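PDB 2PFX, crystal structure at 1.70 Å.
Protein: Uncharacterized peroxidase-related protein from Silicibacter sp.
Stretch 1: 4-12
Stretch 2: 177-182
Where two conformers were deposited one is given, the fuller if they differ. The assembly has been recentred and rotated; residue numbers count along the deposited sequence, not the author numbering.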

ATOM      1  N   LYS A   4      -4.800  31.845  -9.159  1.00 44.56           N
ATOM      2  CA  LYS A   4      -3.343  31.714  -9.214  1.00 42.75           C
ATOM      3  C   LYS A   4      -2.791  31.401  -7.826  1.00 30.40           C
ATOM      4  O   LYS A   4      -3.092  32.143  -6.878  1.00 27.76           O
ATOM      5  CB  LYS A   4      -2.652  32.963  -9.769  1.00 38.94           C
ATOM      6  N   PRO A   5      -2.017  30.332  -7.676  1.00 38.77           N
ATOM      7  CA  PRO A   5      -1.568  29.958  -6.327  1.00 16.88           C
ATOM      8  C   PRO A   5      -0.795  31.091  -5.657  1.00 21.20           C
ATOM      9  O   PRO A   5      -0.017  31.798  -6.290  1.00 28.43           O
ATOM     10  CB  PRO A   5      -0.623  28.777  -6.567  1.00 24.68           C
ATOM     11  CG  PRO A   5      -1.026  28.222  -7.888  1.00 24.38           C
ATOM     12  CD  PRO A   5      -1.498  29.396  -8.691  1.00 35.96           C
ATOM     13  N   LYS A   6      -1.051  31.210  -4.360  1.00 23.76           N
ATOM     14  CA  LYS A   6      -0.255  32.092  -3.524  1.00 20.37           C
ATOM     15  C   LYS A   6       1.188  31.564  -3.480  1.00 19.71           C
ATOM     16  O   LYS A   6       1.429  30.361  -3.453  1.00 20.16           O
ATOM     17  CB  LYS A   6      -0.851  32.208  -2.129  1.00 21.21           C
ATOM     18  CG  LYS A   6      -0.977  33.620  -1.587  1.00157.91           C
ATOM     19  CD  LYS A   6      -0.179  33.809  -0.305  1.00157.91           C
ATOM     20  CE  LYS A   6      -0.776  33.088   0.887  1.00 46.00           C
ATOM     21  NZ  LYS A   6      -1.206  33.969   2.014  1.00 54.83           N
ATOM     22  N   GLU A   7       2.093  32.530  -3.474  1.00 19.43           N
ATOM     23  CA  GLU A   7       3.507  32.395  -3.245  1.00 15.11           C
ATOM     24  C   GLU A   7       3.916  33.194  -2.018  1.00 23.14           C
ATOM     25  O   GLU A   7       3.297  34.192  -1.663  1.00 22.18           O
ATOM     26  CB  GLU A   7       4.300  32.836  -4.468  1.00 20.07           C
ATOM     27  CG  GLU A   7       3.994  32.049  -5.712  1.00 26.18           C
ATOM     28  CD  GLU A   7       4.854  32.363  -6.913  1.00 44.53           C
ATOM     29  OE1 GLU A   7       6.083  32.565  -6.782  1.00 39.65           O
ATOM     30  OE2 GLU A   7       4.292  32.413  -8.037  1.00153.87           O
ATOM     31  N   PRO A   8       4.964  32.747  -1.337  1.00 15.26           N
ATOM     32  CA  PRO A   8       5.624  31.485  -1.687  1.00 17.41           C
ATOM     33  C   PRO A   8       4.903  30.229  -1.198  1.00 21.08           C
ATOM     34  O   PRO A   8       5.178  29.170  -1.783  1.00 18.37           O
ATOM     35  CB  PRO A   8       6.964  31.620  -0.972  1.00 12.84           C
ATOM     36  CG  PRO A   8       6.727  32.542   0.166  1.00 26.09           C
ATOM     37  CD  PRO A   8       5.604  33.471  -0.234  1.00 18.28           C
ATOM     38  N   THR A   9       4.018  30.300  -0.213  1.00 14.65           N
ATOM     39  CA  THR A   9       3.174  29.186   0.210  1.00  8.93           C
ATOM     40  C   THR A   9       1.716  29.647   0.287  1.00 10.63           C
ATOM     41  O   THR A   9       1.448  30.827   0.066  1.00 11.18           O
ATOM     42  CB  THR A   9       3.559  28.596   1.575  1.00  9.86           C
ATOM     43  OG1 THR A   9       3.194  29.498   2.622  1.00 14.46           O
ATOM     44  CG2 THR A   9       5.076  28.439   1.692  1.00 14.17           C
ATOM     45  N   ALA A  10       0.827  28.730   0.616  1.00 12.53           N
ATOM     46  CA  ALA A  10      -0.566  29.094   0.850  1.00 18.39           C
ATOM     47  C   ALA A  10      -0.799  29.595   2.275  1.00 17.91           C
ATOM     48  O   ALA A  10      -1.939  29.917   2.649  1.00 20.10           O
ATOM     49  CB  ALA A  10      -1.492  27.910   0.574  1.00 12.83           C
ATOM     50  N   LEU A  11       0.236  29.658   3.101  1.00 12.52           N
ATOM     51  CA  LEU A  11       0.105  30.162   4.458  1.00 14.79           C
ATOM     52  C   LEU A  11       0.268  31.665   4.545  1.00 22.41           C
ATOM     53  O   LEU A  11       1.104  32.262   3.879  1.00 19.38           O
ATOM     54  CB  LEU A  11       1.154  29.497   5.376  1.00  9.44           C
ATOM     55  CG  LEU A  11       0.973  27.984   5.548  1.00 11.87           C
ATOM     56  CD1 LEU A  11       1.942  27.481   6.599  1.00 14.97           C
ATOM     57  CD2 LEU A  11      -0.445  27.568   5.926  1.00 17.79           C
ATOM     58  N   ASP A  12      -0.520  32.307   5.401  1.00 15.39           N
ATOM     59  CA  ASP A  12      -0.293  33.742   5.605  1.00 19.66           C
ATOM     60  C   ASP A  12       0.818  33.859   6.632  1.00 19.78           C
ATOM     61  O   ASP A  12       0.614  33.824   7.843  1.00 24.42           O
ATOM     62  CB  ASP A  12      -1.601  34.387   6.025  1.00 22.89           C
ATOM     63  CG  ASP A  12      -1.451  35.817   6.514  1.00 28.42           C
ATOM     64  OD1 ASP A  12      -0.668  36.596   5.939  1.00 31.37           O
ATOM     65  OD2 ASP A  12      -2.130  36.172   7.504  1.00 40.00           O
TER
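Stretch 2, residues 177-182: ATAMMP

Stretch 2 begins as the last part of a helix, at A177, and leaves helical geometry at A179. There phi is positive (56°), and two bonds run back into the last turn, a Schellman motif. M180 to P182 then continue in extended conformation. Stretch 1 has no regular secondary structure, and the peptide bond before P8 is cis.

The two segments run antiparallel in register. T9 faces M180, with the CA atoms 4.1 Å apart, and P8 faces M181 at 5.5 Å. T178 lies further along, against A10 and L11, while M181 reaches back to P5, K6 and E7.

Two backbone hydrogen bonds fix this register. M181 N donates to P8 O at 2.8 Å, and the angle of 168° is nearly straight. A10 N donates to T178 O at 2.9 Å and 164°. P8 O also receives a CA-H...O contact from M180 CA at 3.3 Å. Two further carbonyls, K6 O and A179 O, cannot bond to each other. Water 1 bridges them, donating to K6 O at 2.7 Å and to A179 O at 2.6 Å.

Within stretch 1, L11 N donates to T9 OG1 at 3.0 Å, so the hydroxyl of T9 is used locally. A weak bond joins K6 NZ to L11 O at 3.4 Å. T178 OG1 and E7 OE1 are satisfied elsewhere in the structure.

Apolar packing fills in around these bonds. M181, a selenomethionine, points toward stretch 1 and has the largest covered area. Its CG lies 3.7 Å from P5 CB, and its CB is 3.9 Å from E7 CG. A10 CB meets A179 CB at 3.7 Å. L11 CD1 approaches T178 CG2 at 3.9 Å, and T9 CG2 lies 4.0 Å from CG of selenomethionine M180.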

ATOM      1  N   ALA A 177       2.916  20.164   2.241  1.00 10.32           N
ATOM      2  CA  ALA A 177       1.877  20.464   3.220  1.00 10.28           C
ATOM      3  C   ALA A 177       1.495  21.938   3.217  1.00 15.45           C
ATOM      4  O   ALA A 177       0.377  22.285   3.623  1.00 11.40           O
ATOM      5  CB  ALA A 177       2.339  20.065   4.617  1.00  9.94           C
ATOM      6  N   THR A 178       2.410  22.812   2.801  1.00  8.94           N
ATOM      7  CA  THR A 178       2.104  24.241   2.841  1.00  8.06           C
ATOM      8  C   THR A 178       1.737  24.837   1.487  1.00  9.90           C
ATOM      9  O   THR A 178       1.528  26.049   1.363  1.00 13.77           O
ATOM     10  CB  THR A 178       3.283  25.029   3.435  1.00 14.11           C
ATOM     11  OG1 THR A 178       4.445  24.923   2.602  1.00 14.36           O
ATOM     12  CG2 THR A 178       3.628  24.468   4.812  1.00 12.92           C
ATOM     13  N   ALA A 179       1.664  23.984   0.471  1.00 10.35           N
ATOM     14  CA  ALA A 179       1.433  24.379  -0.900  1.00  9.85           C
ATOM     15  C   ALA A 179       2.482  25.385  -1.347  1.00 12.01           C
ATOM     16  O   ALA A 179       2.192  26.414  -1.959  1.00 15.21           O
ATOM     17  CB  ALA A 179       0.025  24.921  -1.061  1.00 19.07           C
HETATM   18  N   MSE A 180       3.735  25.052  -1.055  1.00 13.12           N
HETATM   19  CA  MSE A 180       4.874  25.870  -1.456  1.00 14.45           C
HETATM   20  C   MSE A 180       5.051  25.843  -2.963  1.00 11.96           C
HETATM   21  O   MSE A 180       5.087  24.787  -3.602  1.00 11.77           O
HETATM   22  CB  MSE A 180       6.153  25.380  -0.777  1.00  9.86           C
HETATM   23  CG  MSE A 180       7.315  26.339  -0.925  1.00 11.66           C
HETATM   24 SE   MSE A 180       8.876  25.604  -0.110  0.75 11.79          SE
HETATM   25  CE  MSE A 180       8.294  25.869   1.697  1.00 15.57           C
HETATM   26  N   MSE A 181       5.163  27.037  -3.555  0.50 10.37           N
HETATM   27  CA  MSE A 181       5.201  27.081  -5.016  0.50  9.01           C
HETATM   28  C   MSE A 181       6.580  27.349  -5.565  0.50  8.42           C
HETATM   29  O   MSE A 181       7.266  28.285  -5.138  0.50 10.78           O
HETATM   30  CB  MSE A 181       4.224  28.178  -5.463  0.50 21.45           C
HETATM   31  CG  MSE A 181       2.773  27.738  -5.424  0.50 19.68           C
HETATM   32 SE   MSE A 181       2.360  26.224  -6.534  0.37 21.38          SE
HETATM   33  CE  MSE A 181       2.681  27.232  -8.160  0.50 13.30           C
ATOM     34  N   PRO A 182       7.033  26.555  -6.526  1.00 10.78           N
ATOM     35  CA  PRO A 182       8.346  26.873  -7.126  1.00 13.98           C
ATOM     36  C   PRO A 182       8.336  28.104  -8.025  1.00 12.21           C
ATOM     37  O   PRO A 182       7.374  28.472  -8.700  1.00 12.52           O
ATOM     38  CB  PRO A 182       8.636  25.587  -7.896  1.00 11.27           C
ATOM     39  CG  PRO A 182       7.274  25.109  -8.296  1.00 13.77           C
ATOM     40  CD  PRO A 182       6.400  25.356  -7.095  1.00 11.23           C
TER
HETATM   41  O   HOH W   1       0.302  27.995  -2.859  1.00 13.22           O